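Local coordinates for ADP-ribosylation factor-binding protein GGA2 (Saccharomyces cerevisiae, PDB 3MNM) that may help regulate membrane traffic through the trans-Golgi network, the piece given here being its GAE domain, an Ig-like beta sandwich that binds the accessory proteins Ent3 and Ent5, at residues A[12-17]-A[112-117]; A[17-22]-A[45-50]; A[21-26]-A[52-57]. All coordinates share one frame; numbering follows the deposited sequence. Where two conformers were deposited one is given.

Interaction 1 (A[12-17]-A[112-117])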
# COMPACT_ATOMS: atom_id res chain seq x y z
N LEU A 12 8.48 -5.12 1.23
CA LEU A 12 7.61 -5.70 0.22
C LEU A 12 6.33 -6.19 0.88
O LEU A 12 6.35 -6.90 1.88
CB LEU A 12 8.28 -6.85 -0.54
CG LEU A 12 7.38 -7.48 -1.60
CD1 LEU A 12 7.16 -6.51 -2.77
CD2 LEU A 12 7.90 -8.82 -2.11
N VAL A 13 5.20 -5.77 0.32
CA VAL A 13 3.90 -6.18 0.81
C VAL A 13 3.35 -7.29 -0.07
O VAL A 13 2.90 -8.31 0.43
CB VAL A 13 2.89 -4.99 0.82
CG1 VAL A 13 1.51 -5.47 1.25
CG2 VAL A 13 3.40 -3.88 1.74
N ASN A 14 3.37 -7.09 -1.38
CA ASN A 14 2.90 -8.11 -2.29
C ASN A 14 3.44 -7.90 -3.70
O ASN A 14 3.68 -6.77 -4.11
CB ASN A 14 1.38 -8.14 -2.35
CG ASN A 14 0.84 -9.46 -2.86
OD1 ASN A 14 1.00 -10.48 -2.21
ND2 ASN A 14 0.20 -9.44 -4.03
N GLN A 15 3.62 -9.00 -4.42
CA GLN A 15 3.90 -8.93 -5.84
C GLN A 15 3.04 -9.95 -6.56
O GLN A 15 3.09 -11.14 -6.27
CB GLN A 15 5.38 -9.16 -6.12
CG GLN A 15 5.72 -9.29 -7.59
CD GLN A 15 7.20 -9.14 -7.85
OE1 GLN A 15 7.93 -8.53 -7.06
NE2 GLN A 15 7.66 -9.69 -8.98
N SER A 16 2.23 -9.47 -7.50
CA SER A 16 1.37 -10.33 -8.27
C SER A 16 1.89 -10.31 -9.71
O SER A 16 2.93 -9.71 -9.98
CB SER A 16 -0.08 -9.83 -8.21
OG SER A 16 -0.24 -8.68 -9.02
N PRO A 17 1.18 -10.97 -10.63
CA PRO A 17 1.61 -10.92 -12.04
C PRO A 17 1.58 -9.49 -12.58
O PRO A 17 2.33 -9.17 -13.50
CB PRO A 17 0.56 -11.76 -12.76
CG PRO A 17 0.02 -12.70 -11.69
CD PRO A 17 0.05 -11.89 -10.43
N ALA A 112 -9.13 -6.96 -11.73
CA ALA A 112 -8.26 -7.73 -10.85
C ALA A 112 -8.46 -7.32 -9.41
O ALA A 112 -8.91 -6.21 -9.12
CB ALA A 112 -6.80 -7.56 -11.26
N GLU A 113 -8.13 -8.22 -8.50
CA GLU A 113 -8.26 -7.94 -7.09
C GLU A 113 -7.19 -8.75 -6.36
O GLU A 113 -6.91 -9.90 -6.72
CB GLU A 113 -9.64 -8.35 -6.60
CG GLU A 113 -9.92 -8.05 -5.14
CD GLU A 113 -11.25 -8.61 -4.70
OE1 GLU A 113 -11.28 -9.80 -4.30
OE2 GLU A 113 -12.26 -7.89 -4.78
N GLU A 114 -6.53 -8.13 -5.39
CA GLU A 114 -5.59 -8.84 -4.53
C GLU A 114 -5.86 -8.40 -3.11
O GLU A 114 -6.21 -7.25 -2.87
CB GLU A 114 -4.15 -8.53 -4.94
CG GLU A 114 -3.82 -9.01 -6.34
CD GLU A 114 -2.93 -8.05 -7.12
OE1 GLU A 114 -2.41 -7.09 -6.53
OE2 GLU A 114 -2.75 -8.27 -8.32
N THR A 115 -5.73 -9.32 -2.15
CA THR A 115 -5.96 -8.97 -0.76
C THR A 115 -5.03 -9.80 0.13
O THR A 115 -4.60 -10.89 -0.27
CB THR A 115 -7.40 -9.30 -0.31
OG1 THR A 115 -7.51 -10.72 -0.08
CG2 THR A 115 -8.43 -8.89 -1.34
N ALA A 116 -4.69 -9.27 1.30
CA ALA A 116 -3.95 -10.03 2.32
C ALA A 116 -3.98 -9.35 3.68
O ALA A 116 -4.46 -8.23 3.83
CB ALA A 116 -2.50 -10.22 1.92
N VAL A 117 -3.41 -10.07 4.66
CA VAL A 117 -3.05 -9.53 5.97
C VAL A 117 -1.53 -9.34 6.06
O VAL A 117 -0.76 -10.27 5.80
CB VAL A 117 -3.49 -10.50 7.06
CG1 VAL A 117 -5.00 -10.38 7.29
CG2 VAL A 117 -3.11 -11.94 6.66
O HOH W 1 0.25 -6.98 -5.52
O HOH W 2 -2.19 -11.54 -1.74
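Ser16 lays its CB-OG end over the carboxylate of Glu114, OG donating a short hydrogen bond of 2.6 Å to OE2 of Glu114. The hydroxyl comes in from above the carboxylate plane, about 52° out of it. Ser16 CB follows close behind, 3.1 Å from Glu114 OE2. A bend in the Glu114 chain at chi2 (142°) tips the carboxylate toward the serine. OE2 also takes a hydrogen bond with Tyr105 OH. Ser16 OG in turn receives the backbone N-H groups of Asn18 and Leu19, the first of these making an ST turn that starts the loop into the next strand. The setting is one flank of the beta sandwich: strand 10-15 belongs to one sheet and strand 110-117 to the other, and no backbone hydrogen bond joins them here. Within its own sheet, strand 10-15 carries a classic beta bulge, Val13 and Asn14 both facing Ile21. Replacing Glu114 with an alanine would probably leave the hydroxyls of Ser16 and Tyr105 without their shared carboxylate. Two waters bridge the strands further along. One molecule accepts from Asn14 ND2 at 2.9 Å and donates to Glu114 OE1 at 2.8 Å, spanning two groups too far apart for a direct bond. A second donates to Thr115 O at 2.9 Å and, weakly, to Asn14 OD1.

Interaction 2 (A[17-22]-A[45-50])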
# COMPACT_ATOMS: atom_id res chain seq x y z
N PRO A 17 1.18 -10.97 -10.63
CA PRO A 17 1.61 -10.92 -12.04
C PRO A 17 1.58 -9.49 -12.58
O PRO A 17 2.33 -9.17 -13.50
CB PRO A 17 0.56 -11.76 -12.76
CG PRO A 17 0.02 -12.70 -11.69
CD PRO A 17 0.05 -11.89 -10.43
N ASN A 18 0.73 -8.64 -12.01
CA ASN A 18 0.55 -7.28 -12.56
C ASN A 18 1.06 -6.15 -11.68
O ASN A 18 1.30 -5.05 -12.18
CB ASN A 18 -0.93 -7.00 -12.81
CG ASN A 18 -1.59 -8.06 -13.66
OD1 ASN A 18 -1.08 -8.42 -14.72
ND2 ASN A 18 -2.74 -8.54 -13.21
N LEU A 19 1.18 -6.38 -10.37
CA LEU A 19 1.28 -5.27 -9.43
C LEU A 19 2.20 -5.58 -8.27
O LEU A 19 2.08 -6.62 -7.61
CB LEU A 19 -0.11 -4.90 -8.89
CG LEU A 19 -0.19 -3.71 -7.92
CD1 LEU A 19 0.12 -2.39 -8.65
CD2 LEU A 19 -1.56 -3.62 -7.23
N LYS A 20 3.11 -4.65 -8.01
CA LYS A 20 3.99 -4.73 -6.85
C LYS A 20 3.60 -3.66 -5.84
O LYS A 20 3.47 -2.49 -6.19
CB LYS A 20 5.44 -4.57 -7.30
CG LYS A 20 6.46 -4.50 -6.16
CD LYS A 20 7.83 -4.12 -6.73
CE LYS A 20 8.95 -5.00 -6.21
NZ LYS A 20 10.26 -4.62 -6.87
N ILE A 21 3.39 -4.06 -4.59
CA ILE A 21 3.04 -3.11 -3.53
C ILE A 21 4.14 -3.11 -2.48
O ILE A 21 4.52 -4.18 -1.99
CB ILE A 21 1.71 -3.47 -2.82
CG1 ILE A 21 0.57 -3.67 -3.84
CG2 ILE A 21 1.38 -2.40 -1.73
CD1 ILE A 21 -0.76 -4.14 -3.21
N GLU A 22 4.65 -1.93 -2.16
CA GLU A 22 5.66 -1.78 -1.10
C GLU A 22 5.26 -0.70 -0.09
O GLU A 22 4.58 0.26 -0.44
CB GLU A 22 7.02 -1.41 -1.71
CG GLU A 22 7.57 -2.44 -2.67
CD GLU A 22 8.75 -1.91 -3.46
OE1 GLU A 22 8.59 -0.86 -4.13
OE2 GLU A 22 9.84 -2.52 -3.41
N SER A 45 1.00 -3.37 -19.94
CA SER A 45 -0.21 -2.60 -20.21
C SER A 45 -0.55 -1.70 -19.03
O SER A 45 -0.12 -1.95 -17.91
CB SER A 45 -1.38 -3.54 -20.52
OG SER A 45 -1.12 -4.31 -21.69
N PRO A 46 -1.33 -0.63 -19.27
CA PRO A 46 -1.61 0.24 -18.13
C PRO A 46 -2.56 -0.36 -17.12
O PRO A 46 -3.44 -1.13 -17.46
CB PRO A 46 -2.29 1.47 -18.76
CG PRO A 46 -2.28 1.24 -20.23
CD PRO A 46 -1.98 -0.18 -20.51
N ILE A 47 -2.37 0.03 -15.87
CA ILE A 47 -3.30 -0.29 -14.80
C ILE A 47 -4.17 0.93 -14.54
O ILE A 47 -3.67 2.04 -14.44
CB ILE A 47 -2.56 -0.68 -13.51
CG1 ILE A 47 -1.98 -2.08 -13.66
CG2 ILE A 47 -3.52 -0.62 -12.30
CD1 ILE A 47 -1.20 -2.57 -12.42
N SER A 48 -5.48 0.73 -14.45
CA SER A 48 -6.38 1.86 -14.21
C SER A 48 -7.36 1.54 -13.09
O SER A 48 -7.41 0.40 -12.62
CB SER A 48 -7.15 2.20 -15.50
OG SER A 48 -7.89 1.09 -15.96
N ASN A 49 -8.14 2.54 -12.69
CA ASN A 49 -9.18 2.36 -11.70
C ASN A 49 -8.64 1.74 -10.41
O ASN A 49 -9.35 0.99 -9.76
CB ASN A 49 -10.29 1.46 -12.26
CG ASN A 49 -10.91 2.04 -13.53
OD1 ASN A 49 -10.89 3.25 -13.74
ND2 ASN A 49 -11.46 1.18 -14.37
N LEU A 50 -7.41 2.07 -10.02
CA LEU A 50 -6.80 1.41 -8.85
C LEU A 50 -7.36 1.98 -7.55
O LEU A 50 -7.26 3.19 -7.28
CB LEU A 50 -5.26 1.49 -8.90
CG LEU A 50 -4.59 0.58 -7.83
CD1 LEU A 50 -3.29 0.01 -8.42
CD2 LEU A 50 -4.34 1.38 -6.57
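This is a buried, mainly apolar contact between side chains from the two sheets, placed near the end of the sandwich where strand 19-27 begins and where the chain turns a corner at Asn49, between strands 47-48 and 50-55. Leu19 is the hub. Its CD1 methyl lies 4.0 Å from CD1 of Ile47, the two side chains crossing at about a right angle. Leu50 comes from the far side of the corner and meets Leu19 tip to tip, its CD1 standing 4.2 Å from Leu19 CD1 and equally far from Leu19 CD2, so that one methyl faces both prongs of the fork. Leu19 has CG anti to its backbone nitrogen (chi1 -178°), which carries that fork across to the opposite sheet. Ile47 is extended through chi2 (180°), and its CD1 also approaches the backbone O of Asn18, at 3.5 Å. Beyond the pair of segments, Met72 packs on Leu19, Tyr105 on Ile47 and Gln67 on Leu50. With no hydrogen bond or charge pair between the segments, cohesion here probably rests on van der Waals contact and the exclusion of water, which sets distance but little direction.

Interaction 3 (A[21-26]-A[52-57])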
# COMPACT_ATOMS: atom_id res chain seq x y z
N ILE A 21 3.39 -4.06 -4.59
CA ILE A 21 3.04 -3.11 -3.53
C ILE A 21 4.14 -3.11 -2.48
O ILE A 21 4.52 -4.18 -1.99
CB ILE A 21 1.71 -3.47 -2.82
CG1 ILE A 21 0.57 -3.67 -3.84
CG2 ILE A 21 1.38 -2.40 -1.73
CD1 ILE A 21 -0.76 -4.14 -3.21
N GLU A 22 4.65 -1.93 -2.16
CA GLU A 22 5.66 -1.78 -1.10
C GLU A 22 5.26 -0.70 -0.09
O GLU A 22 4.58 0.26 -0.44
CB GLU A 22 7.02 -1.41 -1.71
CG GLU A 22 7.57 -2.44 -2.67
CD GLU A 22 8.75 -1.91 -3.46
OE1 GLU A 22 8.59 -0.86 -4.13
OE2 GLU A 22 9.84 -2.52 -3.41
N PHE A 23 5.69 -0.86 1.16
CA PHE A 23 5.54 0.18 2.17
C PHE A 23 6.90 0.73 2.55
O PHE A 23 7.87 -0.03 2.68
CB PHE A 23 4.91 -0.36 3.46
CG PHE A 23 3.47 -0.78 3.34
CD1 PHE A 23 2.91 -1.60 4.30
CD2 PHE A 23 2.68 -0.35 2.30
CE1 PHE A 23 1.57 -2.00 4.22
CE2 PHE A 23 1.35 -0.74 2.20
CZ PHE A 23 0.80 -1.57 3.17
N GLU A 24 6.97 2.03 2.75
CA GLU A 24 8.07 2.64 3.49
C GLU A 24 7.54 2.96 4.88
O GLU A 24 6.62 3.77 5.02
CB GLU A 24 8.62 3.89 2.78
CG GLU A 24 9.60 3.58 1.65
CD GLU A 24 10.14 4.82 0.93
OE1 GLU A 24 9.86 5.96 1.38
OE2 GLU A 24 10.83 4.66 -0.10
N ILE A 25 8.10 2.30 5.89
CA ILE A 25 7.62 2.44 7.26
C ILE A 25 8.70 3.04 8.14
O ILE A 25 9.84 2.58 8.12
CB ILE A 25 7.21 1.07 7.84
CG1 ILE A 25 6.15 0.41 6.94
CG2 ILE A 25 6.70 1.20 9.29
CD1 ILE A 25 5.88 -1.04 7.29
N SER A 26 8.35 4.08 8.89
CA SER A 26 9.29 4.69 9.82
C SER A 26 8.58 5.16 11.09
O SER A 26 7.41 5.52 11.06
CB SER A 26 10.02 5.86 9.16
OG SER A 26 9.12 6.88 8.74
N PHE A 52 -7.23 1.30 -3.44
CA PHE A 52 -6.50 0.62 -2.36
C PHE A 52 -7.17 0.88 -1.02
O PHE A 52 -7.45 2.04 -0.66
CB PHE A 52 -5.07 1.15 -2.31
CG PHE A 52 -4.19 0.44 -1.31
CD1 PHE A 52 -3.64 1.13 -0.24
CD2 PHE A 52 -3.87 -0.91 -1.48
CE1 PHE A 52 -2.80 0.50 0.66
CE2 PHE A 52 -3.04 -1.55 -0.57
CZ PHE A 52 -2.50 -0.85 0.50
N LEU A 53 -7.42 -0.20 -0.28
CA LEU A 53 -8.05 -0.11 1.04
C LEU A 53 -7.11 -0.70 2.09
O LEU A 53 -6.62 -1.82 1.92
CB LEU A 53 -9.37 -0.90 1.04
CG LEU A 53 -10.20 -0.87 2.31
CD1 LEU A 53 -10.72 0.55 2.60
CD2 LEU A 53 -11.38 -1.85 2.18
N LEU A 54 -6.86 0.06 3.15
CA LEU A 54 -5.95 -0.37 4.21
C LEU A 54 -6.63 -0.27 5.57
O LEU A 54 -7.30 0.72 5.85
CB LEU A 54 -4.69 0.51 4.19
CG LEU A 54 -3.60 0.21 5.21
CD1 LEU A 54 -3.06 -1.19 4.98
CD2 LEU A 54 -2.50 1.27 5.08
N ALA A 55 -6.47 -1.28 6.41
CA ALA A 55 -7.07 -1.25 7.74
C ALA A 55 -6.04 -1.68 8.76
O ALA A 55 -5.22 -2.54 8.48
CB ALA A 55 -8.28 -2.17 7.80
N VAL A 56 -6.11 -1.07 9.94
CA VAL A 56 -5.19 -1.36 11.03
C VAL A 56 -5.99 -1.83 12.25
O VAL A 56 -7.21 -1.72 12.27
CB VAL A 56 -4.34 -0.11 11.41
CG1 VAL A 56 -3.60 0.42 10.19
CG2 VAL A 56 -5.21 0.97 12.03
N PRO A 57 -5.30 -2.36 13.28
CA PRO A 57 -6.03 -2.79 14.48
C PRO A 57 -6.92 -1.70 15.08
O PRO A 57 -6.62 -0.50 14.98
CB PRO A 57 -4.91 -3.18 15.45
CG PRO A 57 -3.81 -3.64 14.55
CD PRO A 57 -3.88 -2.73 13.35
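The rings of Phe23 and Phe52 meet with their planes steeply inclined, about 72° apart: CZ of Phe52 comes to the edge of the Phe23 ring, near its plane, 4.2 Å from Phe23 CE2. Two aliphatic ends approach these rings obliquely. CD1 of Leu54 stands 4.3 Å from CZ of Phe23, and CD1 of Ile21 lies 4.3 Å from CE2 of Phe52. Each ring has a further aromatic partner, edge-to-face in both cases, Phe118 for Phe23 and Phe39 for Phe52. The side chains reach this meeting in different ways. The first side-chain bond of Phe52 points toward the other strand, and with CG anti to the backbone nitrogen (chi1 -175°) the ring continues into the gap between the sheets, whereas the first bond of Phe23 runs off to one side and it is the end of its ring that comes close. Ile21 is drawn out along CG1, so its terminal methyl does the touching. Trp101, from the strand beside 52-55, packs against Ile21, Phe52 and Leu54 and fills in the same interior. The axes of strands 21-24 and 52-55 approach no closer than 12.0 Å and cross at -47°, too far apart for backbone bonding; side chains span the separation. Large apolar residues from two facing antiparallel sheets, packed ring against ring and methyl, form part of the hydrophobic core of this Ig-like beta-sandwich GAE domain.

Strand 19-27 ties the three contacts together. Interactions 2 and 3 both start from it; their segments overlap at Ile21 and Glu22, with centres about 16 Å apart and no other touch between them. Interaction 1 sits on its neighbour, strand 10-15, and its segment ends at Pro17, where that of interaction 2 begins; Asn14 O is 2.8 Å from Ile21 N, a probable hydrogen bond. Interaction 1 also abuts the core: Glu114 OE1 lies 3.6 Å from Leu19 CD2, and on the same strand 10-15, Val13 CG2 lies 3.5 Å from Phe23 CD1. Centres of interactions 1 and 2 lie about 10 Å apart. Together, a hydrated side seam and two apolar patches join the same two sheets.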